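Local coordinates for stress response kinase A (Escherichia coli, PDB 1ZYL), which phosphorylates itself and proteins on serine and threonine with ATP, and is probably involved in the extracytoplasmic stress response, at residues L175-E180 with R305-F310; I182-A187 with E312-L317; D229-L234 with A271-Y276; A279-R284 with E300-R305. All blocks are in the same frame, centred on the assembly; numbering follows the deposited sequence.

Interaction 1 of 4, residues L175-E180 with R305-F310; sequences LKATDE and RQTATF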
loop_
_atom_site.group_PDB
_atom_site.type_symbol
_atom_site.label_atom_id
_atom_site.label_comp_id
_atom_site.label_asym_id
_atom_site.label_seq_id
_atom_site.Cartn_x
_atom_site.Cartn_y
_atom_site.Cartn_z
ATOM N N LEU A 175 -23.686 6.230 -5.519
ATOM C CA LEU A 175 -23.592 6.605 -4.121
ATOM C C LEU A 175 -24.439 5.665 -3.271
ATOM O O LEU A 175 -24.155 5.455 -2.099
ATOM C CB LEU A 175 -24.033 8.059 -3.920
ATOM C CG LEU A 175 -23.193 9.139 -4.617
ATOM C CD1 LEU A 175 -23.600 10.528 -4.115
ATOM C CD2 LEU A 175 -21.721 8.905 -4.342
ATOM N N LYS A 176 -25.477 5.092 -3.867
ATOM C CA LYS A 176 -26.350 4.169 -3.150
ATOM C C LYS A 176 -25.602 2.857 -2.943
ATOM O O LYS A 176 -25.582 2.305 -1.849
ATOM C CB LYS A 176 -27.629 3.925 -3.955
ATOM C CG LYS A 176 -28.722 3.135 -3.244
ATOM C CD LYS A 176 -29.912 2.981 -4.165
ATOM C CE LYS A 176 -31.096 2.313 -3.492
ATOM N NZ LYS A 176 -30.844 0.887 -3.175
ATOM N N ALA A 177 -24.988 2.360 -4.006
ATOM C CA ALA A 177 -24.225 1.131 -3.920
ATOM C C ALA A 177 -23.092 1.319 -2.912
ATOM O O ALA A 177 -22.719 0.377 -2.215
ATOM C CB ALA A 177 -23.659 0.766 -5.289
ATOM N N THR A 178 -22.541 2.529 -2.827
ATOM C CA THR A 178 -21.462 2.776 -1.877
ATOM C C THR A 178 -21.969 2.701 -0.436
ATOM O O THR A 178 -21.472 1.909 0.365
ATOM C CB THR A 178 -20.790 4.145 -2.121
ATOM O OG1 THR A 178 -20.053 4.097 -3.347
ATOM C CG2 THR A 178 -19.833 4.479 -1.000
ATOM N N ASP A 179 -22.955 3.525 -0.113
ATOM C CA ASP A 179 -23.536 3.532 1.218
ATOM C C ASP A 179 -23.803 2.084 1.665
ATOM O O ASP A 179 -23.415 1.666 2.755
ATOM C CB ASP A 179 -24.846 4.337 1.205
ATOM C CG ASP A 179 -24.625 5.825 0.934
ATOM O OD1 ASP A 179 -25.615 6.566 0.774
ATOM O OD2 ASP A 179 -23.463 6.264 0.884
ATOM N N GLU A 180 -24.463 1.326 0.802
ATOM C CA GLU A 180 -24.782 -0.066 1.081
ATOM C C GLU A 180 -23.525 -0.852 1.398
ATOM O O GLU A 180 -23.535 -1.745 2.246
ATOM C CB GLU A 180 -25.472 -0.691 -0.130
ATOM C CG GLU A 180 -27.001 -0.693 -0.081
ATOM C CD GLU A 180 -27.636 -0.666 -1.467
ATOM O OE1 GLU A 180 -27.055 -1.239 -2.417
ATOM O OE2 GLU A 180 -28.726 -0.070 -1.601
ATOM N N ARG A 305 -19.545 -0.253 -13.950
ATOM C CA ARG A 305 -18.861 -1.470 -13.520
ATOM C C ARG A 305 -18.529 -1.376 -12.044
ATOM O O ARG A 305 -18.651 -2.349 -11.307
ATOM C CB ARG A 305 -17.553 -1.683 -14.290
ATOM C CG ARG A 305 -17.694 -1.860 -15.788
ATOM C CD ARG A 305 -16.478 -2.586 -16.361
ATOM N NE ARG A 305 -16.182 -2.199 -17.740
ATOM C CZ ARG A 305 -15.676 -1.018 -18.096
ATOM N NH1 ARG A 305 -15.440 -0.755 -19.375
ATOM N NH2 ARG A 305 -15.397 -0.098 -17.175
ATOM N N GLN A 306 -18.097 -0.193 -11.626
ATOM C CA GLN A 306 -17.724 0.040 -10.240
ATOM C C GLN A 306 -18.955 -0.137 -9.365
ATOM O O GLN A 306 -18.894 -0.797 -8.330
ATOM C CB GLN A 306 -17.160 1.453 -10.085
ATOM C CG GLN A 306 -16.114 1.603 -9.001
ATOM C CD GLN A 306 -14.857 0.820 -9.295
ATOM O OE1 GLN A 306 -14.296 0.917 -10.388
ATOM N NE2 GLN A 306 -14.398 0.044 -8.317
ATOM N N THR A 307 -20.070 0.446 -9.798
ATOM C CA THR A 307 -21.330 0.350 -9.066
ATOM C C THR A 307 -21.720 -1.112 -8.863
ATOM O O THR A 307 -22.138 -1.526 -7.792
ATOM C CB THR A 307 -22.450 1.070 -9.836
ATOM O OG1 THR A 307 -22.108 2.451 -9.968
ATOM C CG2 THR A 307 -23.779 0.962 -9.107
ATOM N N ALA A 308 -21.581 -1.896 -9.912
ATOM C CA ALA A 308 -21.915 -3.299 -9.839
ATOM C C ALA A 308 -20.909 -4.034 -8.948
ATOM O O ALA A 308 -21.276 -4.966 -8.228
ATOM C CB ALA A 308 -21.925 -3.892 -11.236
ATOM N N THR A 309 -19.642 -3.628 -8.991
ATOM C CA THR A 309 -18.642 -4.275 -8.156
ATOM C C THR A 309 -18.965 -4.033 -6.687
ATOM O O THR A 309 -18.854 -4.935 -5.862
ATOM C CB THR A 309 -17.224 -3.751 -8.430
ATOM O OG1 THR A 309 -16.710 -4.332 -9.639
ATOM C CG2 THR A 309 -16.301 -4.099 -7.250
ATOM N N PHE A 310 -19.358 -2.815 -6.352
ATOM C CA PHE A 310 -19.688 -2.536 -4.972
ATOM C C PHE A 310 -20.876 -3.408 -4.571
ATOM O O PHE A 310 -20.796 -4.166 -3.609
ATOM C CB PHE A 310 -19.995 -1.041 -4.782
ATOM C CG PHE A 310 -18.770 -0.152 -4.839
ATOM C CD1 PHE A 310 -18.877 1.211 -4.603
ATOM C CD2 PHE A 310 -17.504 -0.686 -5.099
ATOM C CE1 PHE A 310 -17.740 2.035 -4.620
ATOM C CE2 PHE A 310 -16.359 0.130 -5.121
ATOM C CZ PHE A 310 -16.482 1.488 -4.879
#
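Helices 171-188 and 300-316 run side by side in nearly the same direction where A177 faces F310, their local axes 8.7 Å apart at an angle of 25° and the CA atoms of these two residues 5.9 Å apart. So close an approach rests on a small residue. The methyl of A177 points toward the other helix and settles between two neighbours, with its CB 3.7 Å from O of T307 and 4.1 Å from CB of F310, and CG2 of T307 also close. The methyl branch of T307 can meet it because CG2 stands anti to the backbone N, while the hydroxyl on the other branch bonds back to the carbonyl of W303 one turn earlier. Both helices belong to the helical C-terminal part of the protein-kinase-like fold that this phosphotransferase family adopts, and here they join sequence far apart in the chain. Beside the alanine, T178 and F310 extend the same way, and OG1 of T178 lies at the ring edge, in its plane, 3.3 Å from CE1 of F310. That hydroxyl is satisfied within its own helix by the carbonyl of F174. L278 of helix 266-283 and L181 also pack on F310.

Interaction 2 of 4, residues I182-A187 with E312-L317; sequences IAAVTA and EQAKVL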
loop_
_atom_site.group_PDB
_atom_site.type_symbol
_atom_site.label_atom_id
_atom_site.label_comp_id
_atom_site.label_asym_id
_atom_site.label_seq_id
_atom_site.Cartn_x
_atom_site.Cartn_y
_atom_site.Cartn_z
ATOM N N ILE A 182 -20.540 0.472 2.557
ATOM C CA ILE A 182 -19.957 0.875 3.831
ATOM C C ILE A 182 -20.817 0.413 5.010
ATOM O O ILE A 182 -20.311 0.243 6.120
ATOM C CB ILE A 182 -19.665 2.422 3.914
ATOM C CG1 ILE A 182 -20.865 3.177 4.470
ATOM C CG2 ILE A 182 -19.280 2.961 2.553
ATOM C CD1 ILE A 182 -20.868 3.284 5.992
ATOM N N ALA A 183 -22.107 0.198 4.789
ATOM C CA ALA A 183 -22.946 -0.282 5.883
ATOM C C ALA A 183 -22.547 -1.735 6.164
ATOM O O ALA A 183 -22.376 -2.138 7.317
ATOM C CB ALA A 183 -24.418 -0.212 5.507
ATOM N N ALA A 184 -22.390 -2.518 5.103
ATOM C CA ALA A 184 -22.011 -3.914 5.243
ATOM C C ALA A 184 -20.643 -4.083 5.895
ATOM O O ALA A 184 -20.494 -4.848 6.840
ATOM C CB ALA A 184 -22.033 -4.595 3.886
ATOM N N VAL A 185 -19.634 -3.384 5.390
ATOM C CA VAL A 185 -18.303 -3.502 5.973
ATOM C C VAL A 185 -18.304 -3.033 7.430
ATOM O O VAL A 185 -17.706 -3.679 8.288
ATOM C CB VAL A 185 -17.255 -2.720 5.143
ATOM C CG1 VAL A 185 -17.809 -1.401 4.735
ATOM C CG2 VAL A 185 -15.993 -2.517 5.941
ATOM N N THR A 186 -18.984 -1.926 7.715
ATOM C CA THR A 186 -19.049 -1.431 9.086
ATOM C C THR A 186 -19.634 -2.508 10.007
ATOM O O THR A 186 -19.129 -2.743 11.102
ATOM C CB THR A 186 -19.924 -0.149 9.205
ATOM O OG1 THR A 186 -21.069 -0.285 8.364
ATOM C CG2 THR A 186 -19.154 1.099 8.795
ATOM N N ALA A 187 -20.688 -3.173 9.550
ATOM C CA ALA A 187 -21.334 -4.210 10.348
ATOM C C ALA A 187 -20.437 -5.413 10.649
ATOM O O ALA A 187 -20.725 -6.186 11.559
ATOM C CB ALA A 187 -22.624 -4.679 9.665
ATOM N N GLU A 312 -21.844 -6.094 -5.622
ATOM C CA GLU A 312 -21.426 -7.485 -5.515
ATOM C C GLU A 312 -20.672 -7.767 -4.211
ATOM O O GLU A 312 -20.839 -8.829 -3.606
ATOM C CB GLU A 312 -20.558 -7.865 -6.710
ATOM C CG GLU A 312 -21.155 -8.978 -7.543
ATOM C CD GLU A 312 -21.711 -10.099 -6.680
ATOM O OE1 GLU A 312 -20.962 -10.625 -5.824
ATOM O OE2 GLU A 312 -22.902 -10.450 -6.858
ATOM N N GLN A 313 -19.854 -6.809 -3.778
ATOM C CA GLN A 313 -19.079 -6.955 -2.547
ATOM C C GLN A 313 -19.954 -7.066 -1.316
ATOM O O GLN A 313 -19.630 -7.811 -0.397
ATOM C CB GLN A 313 -18.104 -5.781 -2.367
ATOM C CG GLN A 313 -16.682 -6.095 -2.797
ATOM C CD GLN A 313 -16.055 -7.197 -1.965
ATOM O OE1 GLN A 313 -15.889 -7.049 -0.761
ATOM N NE2 GLN A 313 -15.702 -8.305 -2.605
ATOM N N ALA A 314 -21.056 -6.325 -1.287
ATOM C CA ALA A 314 -21.951 -6.384 -0.135
ATOM C C ALA A 314 -22.569 -7.783 -0.013
ATOM O O ALA A 314 -22.851 -8.252 1.091
ATOM C CB ALA A 314 -23.040 -5.323 -0.249
ATOM N N LYS A 315 -22.764 -8.452 -1.145
ATOM C CA LYS A 315 -23.331 -9.792 -1.130
ATOM C C LYS A 315 -22.325 -10.802 -0.579
ATOM O O LYS A 315 -22.699 -11.805 0.031
ATOM C CB LYS A 315 -23.777 -10.186 -2.537
ATOM C CG LYS A 315 -24.947 -9.351 -3.033
ATOM C CD LYS A 315 -25.360 -9.707 -4.446
ATOM C CE LYS A 315 -26.500 -8.809 -4.915
ATOM N NZ LYS A 315 -26.767 -8.974 -6.375
ATOM N N VAL A 316 -21.046 -10.525 -0.792
ATOM C CA VAL A 316 -19.985 -11.392 -0.305
ATOM C C VAL A 316 -19.901 -11.264 1.209
ATOM O O VAL A 316 -19.502 -12.197 1.906
ATOM C CB VAL A 316 -18.637 -10.989 -0.921
ATOM C CG1 VAL A 316 -17.515 -11.829 -0.343
ATOM C CG2 VAL A 316 -18.701 -11.149 -2.427
ATOM N N LEU A 317 -20.290 -10.095 1.707
ATOM C CA LEU A 317 -20.262 -9.800 3.134
ATOM C C LEU A 317 -21.499 -10.319 3.866
ATOM O O LEU A 317 -21.582 -10.237 5.090
ATOM C CB LEU A 317 -20.123 -8.284 3.343
ATOM C CG LEU A 317 -18.794 -7.667 2.889
ATOM C CD1 LEU A 317 -18.986 -6.221 2.477
ATOM C CD2 LEU A 317 -17.778 -7.782 3.997
#
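A184 and L317 meet most closely here: CD1 of the leucine lies 3.7 Å from CB of the alanine, whose methyl points toward the other segment. The same leucine methyl also reaches the backbone beside it, 4.1 Å from N of V185. L317 is placed for this by its first torsion (chi1 -67°), which sets CG beside its own backbone N. A second, looser touch joins CB of A184 to CB of A314 at 4.3 Å, where the two alanines let their CA atoms approach to 5.9 Å. The tight part is the buried leucine, which also packs on L181 and H188 of helix 171-188; V185 meanwhile turns to M272 and L153 on neighbouring helices. The outer side is different in kind, with A183, E312 and K315 exposed to solvent and taking no part in the contact. Every side chain that touches across is aliphatic, and there is neither a charge pair nor a polar bond between the segments. The contact therefore depends on fit between methyl groups and the backbone, not on directed bonds.

Interaction 3 of 4, residues D229-L234 with A271-Y276; sequences DLWMLL and AMRLVY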
loop_
_atom_site.group_PDB
_atom_site.type_symbol
_atom_site.label_atom_id
_atom_site.label_comp_id
_atom_site.label_asym_id
_atom_site.label_seq_id
_atom_site.Cartn_x
_atom_site.Cartn_y
_atom_site.Cartn_z
ATOM N N ASP A 229 -1.372 -7.602 5.550
ATOM C CA ASP A 229 -0.186 -7.939 4.768
ATOM C C ASP A 229 -0.217 -9.382 4.283
ATOM O O ASP A 229 0.771 -9.877 3.733
ATOM C CB ASP A 229 1.080 -7.719 5.605
ATOM C CG ASP A 229 1.328 -6.257 5.928
ATOM O OD1 ASP A 229 2.078 -5.984 6.888
ATOM O OD2 ASP A 229 0.783 -5.380 5.221
ATOM N N LEU A 230 -1.346 -10.061 4.481
ATOM C CA LEU A 230 -1.459 -11.447 4.053
ATOM C C LEU A 230 -2.554 -11.740 3.040
ATOM O O LEU A 230 -2.353 -12.533 2.120
ATOM C CB LEU A 230 -1.660 -12.356 5.260
ATOM C CG LEU A 230 -0.520 -12.486 6.271
ATOM C CD1 LEU A 230 -0.920 -13.527 7.312
ATOM C CD2 LEU A 230 0.771 -12.897 5.576
ATOM N N TRP A 231 -3.712 -11.107 3.173
ATOM C CA TRP A 231 -4.774 -11.438 2.239
ATOM C C TRP A 231 -4.488 -11.161 0.768
ATOM O O TRP A 231 -4.881 -11.951 -0.086
ATOM C CB TRP A 231 -6.109 -10.793 2.651
ATOM C CG TRP A 231 -6.234 -9.331 2.381
ATOM C CD1 TRP A 231 -5.884 -8.309 3.215
ATOM C CD2 TRP A 231 -6.751 -8.724 1.191
ATOM N NE1 TRP A 231 -6.154 -7.100 2.618
ATOM C CE2 TRP A 231 -6.686 -7.326 1.376
ATOM C CE3 TRP A 231 -7.260 -9.226 -0.016
ATOM C CZ2 TRP A 231 -7.116 -6.419 0.397
ATOM C CZ3 TRP A 231 -7.687 -8.328 -0.989
ATOM C CH2 TRP A 231 -7.611 -6.939 -0.774
ATOM N N MET A 232 -3.795 -10.075 0.451
ATOM C CA MET A 232 -3.538 -9.772 -0.959
ATOM C C MET A 232 -2.566 -10.709 -1.649
ATOM O O MET A 232 -2.303 -10.560 -2.838
ATOM C CB MET A 232 -3.061 -8.322 -1.139
ATOM C CG MET A 232 -4.180 -7.291 -1.003
ATOM S SD MET A 232 -3.663 -5.594 -1.274
ATOM C CE MET A 232 -2.863 -5.264 0.262
ATOM N N LEU A 233 -2.039 -11.682 -0.914
ATOM C CA LEU A 233 -1.092 -12.626 -1.494
ATOM C C LEU A 233 -1.791 -13.791 -2.189
ATOM O O LEU A 233 -1.339 -14.253 -3.229
ATOM C CB LEU A 233 -0.139 -13.168 -0.414
ATOM C CG LEU A 233 0.901 -12.226 0.218
ATOM C CD1 LEU A 233 1.647 -12.942 1.324
ATOM C CD2 LEU A 233 1.888 -11.745 -0.827
ATOM N N LEU A 234 -2.900 -14.253 -1.623
ATOM C CA LEU A 234 -3.623 -15.386 -2.179
ATOM C C LEU A 234 -3.967 -15.229 -3.646
ATOM O O LEU A 234 -4.331 -14.150 -4.095
ATOM C CB LEU A 234 -4.903 -15.624 -1.396
ATOM C CG LEU A 234 -4.854 -15.494 0.125
ATOM C CD1 LEU A 234 -6.071 -16.224 0.670
ATOM C CD2 LEU A 234 -3.569 -16.078 0.711
ATOM N N ALA A 271 -13.066 -4.616 0.559
ATOM C CA ALA A 271 -14.093 -3.619 0.297
ATOM C C ALA A 271 -13.472 -2.269 0.595
ATOM O O ALA A 271 -13.662 -1.303 -0.142
ATOM C CB ALA A 271 -15.286 -3.836 1.205
ATOM N N MET A 272 -12.714 -2.216 1.685
ATOM C CA MET A 272 -12.065 -0.988 2.110
ATOM C C MET A 272 -11.061 -0.466 1.094
ATOM O O MET A 272 -11.045 0.730 0.795
ATOM C CB MET A 272 -11.389 -1.203 3.464
ATOM C CG MET A 272 -12.361 -1.194 4.644
ATOM S SD MET A 272 -11.632 -1.663 6.226
ATOM C CE MET A 272 -12.856 -2.543 6.716
ATOM N N ARG A 273 -10.230 -1.357 0.561
ATOM C CA ARG A 273 -9.220 -0.967 -0.417
ATOM C C ARG A 273 -9.904 -0.536 -1.704
ATOM O O ARG A 273 -9.404 0.306 -2.458
ATOM C CB ARG A 273 -8.286 -2.143 -0.718
ATOM C CG ARG A 273 -7.226 -1.836 -1.767
ATOM C CD ARG A 273 -6.454 -3.074 -2.176
ATOM N NE ARG A 273 -5.115 -3.119 -1.599
ATOM C CZ ARG A 273 -4.051 -2.523 -2.130
ATOM N NH1 ARG A 273 -4.170 -1.833 -3.258
ATOM N NH2 ARG A 273 -2.868 -2.619 -1.531
ATOM N N LEU A 274 -11.064 -1.125 -1.949
ATOM C CA LEU A 274 -11.806 -0.827 -3.152
ATOM C C LEU A 274 -12.319 0.593 -3.149
ATOM O O LEU A 274 -12.058 1.353 -4.081
ATOM C CB LEU A 274 -12.966 -1.804 -3.301
ATOM C CG LEU A 274 -13.007 -2.611 -4.591
ATOM C CD1 LEU A 274 -11.656 -3.224 -4.883
ATOM C CD2 LEU A 274 -14.059 -3.674 -4.445
ATOM N N VAL A 275 -13.039 0.958 -2.100
ATOM C CA VAL A 275 -13.589 2.294 -2.032
ATOM C C VAL A 275 -12.532 3.378 -1.835
ATOM O O VAL A 275 -12.673 4.478 -2.359
ATOM C CB VAL A 275 -14.667 2.378 -0.941
ATOM C CG1 VAL A 275 -14.173 1.701 0.302
ATOM C CG2 VAL A 275 -15.020 3.823 -0.657
ATOM N N TYR A 276 -11.467 3.083 -1.102
ATOM C CA TYR A 276 -10.441 4.094 -0.902
ATOM C C TYR A 276 -9.713 4.397 -2.208
ATOM O O TYR A 276 -9.432 5.557 -2.521
ATOM C CB TYR A 276 -9.417 3.656 0.158
ATOM C CG TYR A 276 -8.306 4.674 0.373
ATOM C CD1 TYR A 276 -8.561 5.894 1.008
ATOM C CD2 TYR A 276 -7.022 4.446 -0.115
ATOM C CE1 TYR A 276 -7.561 6.864 1.145
ATOM C CE2 TYR A 276 -6.015 5.403 0.016
ATOM C CZ TYR A 276 -6.289 6.611 0.644
ATOM O OH TYR A 276 -5.291 7.560 0.765
#
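R273 leaves its helix with CG anti to the backbone N (chi1 178°) and then bends at chi3 (-105°), which brings its guanidinium to the M232 side chain, itself bent at chi3 (-77°). The two side chains pass obliquely, though the modelled sulfur-guanidinium spacing is too short to carry any weight. W231 flanks the same arginine: its CH2 lies 4.3 Å from CD of R273, while CZ2 approaches the guanidinium at its edge, near the plane. Within the turn, CG of M232 rests over one face of the W231 indole, towards its rim. The polar end of R273 is committed elsewhere, for NH2 forms a salt bridge with OD2 of D201, the inferred proton acceptor of the kinase reaction. Replacing R273 by an alanine would take away the guanidinium and is likely to leave the D201 carboxylate without this charged mate and the W231 ring without its neighbour. D229, just before the turn, accepts a bond from the backbone N of H199 and a weak one from that of G200, consistent with the way a conserved aspartate braces the catalytic loop in protein kinases. W231 also packs on I266, L269 and R270 of helix 266-283; L230 and L234 lean on helix 238-252, and V275 faces helix 149-161.

Interaction 4 of 4, residues A279-R284 with E300-R305; sequences AWLMRR and EDYWLR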
loop_
_atom_site.group_PDB
_atom_site.type_symbol
_atom_site.label_atom_id
_atom_site.label_comp_id
_atom_site.label_asym_id
_atom_site.label_seq_id
_atom_site.Cartn_x
_atom_site.Cartn_y
_atom_site.Cartn_z
ATOM N N ALA A 279 -11.051 7.196 -4.314
ATOM C CA ALA A 279 -10.774 8.550 -3.841
ATOM C C ALA A 279 -9.301 8.865 -4.105
ATOM O O ALA A 279 -8.934 9.983 -4.473
ATOM C CB ALA A 279 -11.085 8.664 -2.351
ATOM N N TRP A 280 -8.466 7.852 -3.918
ATOM C CA TRP A 280 -7.034 7.982 -4.125
ATOM C C TRP A 280 -6.773 8.508 -5.526
ATOM O O TRP A 280 -6.062 9.487 -5.689
ATOM C CB TRP A 280 -6.362 6.622 -3.932
ATOM C CG TRP A 280 -4.892 6.639 -4.087
ATOM C CD1 TRP A 280 -3.976 7.018 -3.158
ATOM C CD2 TRP A 280 -4.155 6.230 -5.239
ATOM N NE1 TRP A 280 -2.701 6.866 -3.655
ATOM C CE2 TRP A 280 -2.784 6.382 -4.933
ATOM C CE3 TRP A 280 -4.517 5.746 -6.500
ATOM C CZ2 TRP A 280 -1.767 6.064 -5.851
ATOM C CZ3 TRP A 280 -3.505 5.428 -7.414
ATOM C CH2 TRP A 280 -2.148 5.589 -7.080
ATOM N N LEU A 281 -7.345 7.852 -6.532
ATOM C CA LEU A 281 -7.181 8.279 -7.925
ATOM C C LEU A 281 -7.755 9.665 -8.104
ATOM O O LEU A 281 -7.092 10.558 -8.610
ATOM C CB LEU A 281 -7.906 7.338 -8.876
ATOM C CG LEU A 281 -7.277 5.978 -9.144
ATOM C CD1 LEU A 281 -8.309 5.088 -9.793
ATOM C CD2 LEU A 281 -6.052 6.135 -10.027
ATOM N N MET A 282 -9.000 9.838 -7.686
ATOM C CA MET A 282 -9.662 11.124 -7.796
ATOM C C MET A 282 -8.813 12.255 -7.210
ATOM O O MET A 282 -8.541 13.232 -7.893
ATOM C CB MET A 282 -11.030 11.070 -7.100
ATOM C CG MET A 282 -11.974 10.011 -7.678
ATOM S SD MET A 282 -13.634 9.954 -6.953
ATOM C CE MET A 282 -14.432 11.137 -7.959
ATOM N N ARG A 283 -8.374 12.117 -5.962
ATOM C CA ARG A 283 -7.587 13.170 -5.317
ATOM C C ARG A 283 -6.323 13.584 -6.048
ATOM O O ARG A 283 -5.895 14.730 -5.945
ATOM C CB ARG A 283 -7.219 12.773 -3.888
ATOM C CG ARG A 283 -8.359 12.877 -2.891
ATOM C CD ARG A 283 -8.042 12.097 -1.626
ATOM N NE ARG A 283 -9.219 11.963 -0.771
ATOM C CZ ARG A 283 -9.353 11.057 0.194
ATOM N NH1 ARG A 283 -10.463 11.021 0.915
ATOM N NH2 ARG A 283 -8.383 10.185 0.432
ATOM N N ARG A 284 -5.739 12.661 -6.794
ATOM C CA ARG A 284 -4.508 12.921 -7.528
ATOM C C ARG A 284 -4.756 13.225 -9.005
ATOM O O ARG A 284 -3.838 13.193 -9.812
ATOM C CB ARG A 284 -3.596 11.700 -7.409
ATOM C CG ARG A 284 -3.224 11.371 -5.985
ATOM C CD ARG A 284 -2.670 9.958 -5.823
ATOM N NE ARG A 284 -1.926 9.833 -4.570
ATOM C CZ ARG A 284 -2.441 10.022 -3.353
ATOM N NH1 ARG A 284 -1.662 9.895 -2.285
ATOM N NH2 ARG A 284 -3.730 10.321 -3.194
ATOM N N GLU A 300 -18.739 6.492 -18.380
ATOM C CA GLU A 300 -19.777 5.847 -17.574
ATOM C C GLU A 300 -19.445 4.389 -17.352
ATOM O O GLU A 300 -19.505 3.905 -16.227
ATOM C CB GLU A 300 -21.129 5.872 -18.262
ATOM C CG GLU A 300 -21.553 7.172 -18.840
ATOM C CD GLU A 300 -22.899 7.030 -19.499
ATOM O OE1 GLU A 300 -23.922 7.255 -18.811
ATOM O OE2 GLU A 300 -22.928 6.662 -20.698
ATOM N N ASP A 301 -19.136 3.685 -18.438
ATOM C CA ASP A 301 -18.805 2.264 -18.362
ATOM C C ASP A 301 -18.092 1.969 -17.057
ATOM O O ASP A 301 -18.483 1.082 -16.304
ATOM C CB ASP A 301 -17.896 1.842 -19.526
ATOM C CG ASP A 301 -18.607 1.858 -20.869
ATOM O OD1 ASP A 301 -19.012 2.952 -21.314
ATOM O OD2 ASP A 301 -18.756 0.777 -21.484
ATOM N N TYR A 302 -17.051 2.742 -16.793
ATOM C CA TYR A 302 -16.262 2.578 -15.591
ATOM C C TYR A 302 -17.067 2.752 -14.310
ATOM O O TYR A 302 -16.931 1.958 -13.385
ATOM C CB TYR A 302 -15.090 3.554 -15.618
ATOM C CG TYR A 302 -14.206 3.475 -14.406
ATOM C CD1 TYR A 302 -14.327 4.397 -13.376
ATOM C CD2 TYR A 302 -13.271 2.450 -14.273
ATOM C CE1 TYR A 302 -13.539 4.302 -12.238
ATOM C CE2 TYR A 302 -12.479 2.343 -13.141
ATOM C CZ TYR A 302 -12.618 3.271 -12.125
ATOM O OH TYR A 302 -11.851 3.162 -10.989
ATOM N N TRP A 303 -17.903 3.782 -14.244
ATOM C CA TRP A 303 -18.704 4.001 -13.041
ATOM C C TRP A 303 -19.887 3.062 -12.930
ATOM O O TRP A 303 -20.502 2.963 -11.877
ATOM C CB TRP A 303 -19.164 5.458 -12.935
ATOM C CG TRP A 303 -18.017 6.352 -12.670
ATOM C CD1 TRP A 303 -17.276 7.021 -13.593
ATOM C CD2 TRP A 303 -17.367 6.557 -11.411
ATOM N NE1 TRP A 303 -16.198 7.623 -12.994
ATOM C CE2 TRP A 303 -16.228 7.355 -11.654
ATOM C CE3 TRP A 303 -17.633 6.140 -10.100
ATOM C CZ2 TRP A 303 -15.355 7.743 -10.638
ATOM C CZ3 TRP A 303 -16.761 6.528 -9.087
ATOM C CH2 TRP A 303 -15.635 7.322 -9.365
ATOM N N LEU A 304 -20.211 2.369 -14.014
ATOM C CA LEU A 304 -21.301 1.409 -13.968
ATOM C C LEU A 304 -20.716 0.121 -13.434
ATOM O O LEU A 304 -21.305 -0.514 -12.569
ATOM C CB LEU A 304 -21.885 1.165 -15.351
ATOM C CG LEU A 304 -22.666 2.332 -15.939
ATOM C CD1 LEU A 304 -23.257 1.908 -17.261
ATOM C CD2 LEU A 304 -23.748 2.764 -14.982
ATOM N N ARG A 305 -19.545 -0.253 -13.950
ATOM C CA ARG A 305 -18.861 -1.470 -13.520
ATOM C C ARG A 305 -18.529 -1.376 -12.044
ATOM O O ARG A 305 -18.651 -2.349 -11.307
ATOM C CB ARG A 305 -17.553 -1.683 -14.290
ATOM C CG ARG A 305 -17.694 -1.860 -15.788
ATOM C CD ARG A 305 -16.478 -2.586 -16.361
ATOM N NE ARG A 305 -16.182 -2.199 -17.740
ATOM C CZ ARG A 305 -15.676 -1.018 -18.096
ATOM N NH1 ARG A 305 -15.440 -0.755 -19.375
ATOM N NH2 ARG A 305 -15.397 -0.098 -17.175
#
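The W303 indole, met obliquely by the sulfur of M282, carries CD1 of Y302 on one face, 3.7 Å above the plane and towards the rim, while CD1 of W303 in turn lies at the edge of the Y302 ring, in its plane. Across the contact, SD of M282 is 4.1 Å from CH2 of W303 and 5.4 Å from the centroid of its six-membered ring, 74° off the normal. This is a Met-aromatic contact, made by side chains that come from opposite directions, M282 bending at chi3 (87°). The backbones of helices 266-283 and 300-316 stay well apart, with the CA atoms of M282 and W303 12.6 Å from each other, and long side chains reach across, joined by L278, which packs on Y302 and W303. A second, looser touch brings CD1 of L281 to 4.2 Å from OH of Y302. All four side chains are buried in the C-terminal helical part of the kinase-like fold. F174 meets the W303 ring edge-to-face, F160 touches M282, and the indole NE1 is hydrogen-bonded to the carbonyl of L297.

How the interactions relate
Interactions 1 and 2 are successive parts of one seam between helices 171-188 and 300-316, their centres 10 Å apart; the first is buried, the second only partly. Interaction 4, also buried, uses the start of helix 300-316 and shares R305 with interaction 1, but it faces helix 266-283, so that one long helix serves two partners. There aromatic and sulfur-bearing side chains reach across well-separated backbones, whereas small residues let the seam close tightly. Interaction 3 stands apart as a surface contact whose arginine turns to the inferred catalytic aspartate. It is still joined to the others: V275 packs on F310, M272 on V185, and Y276 on R283.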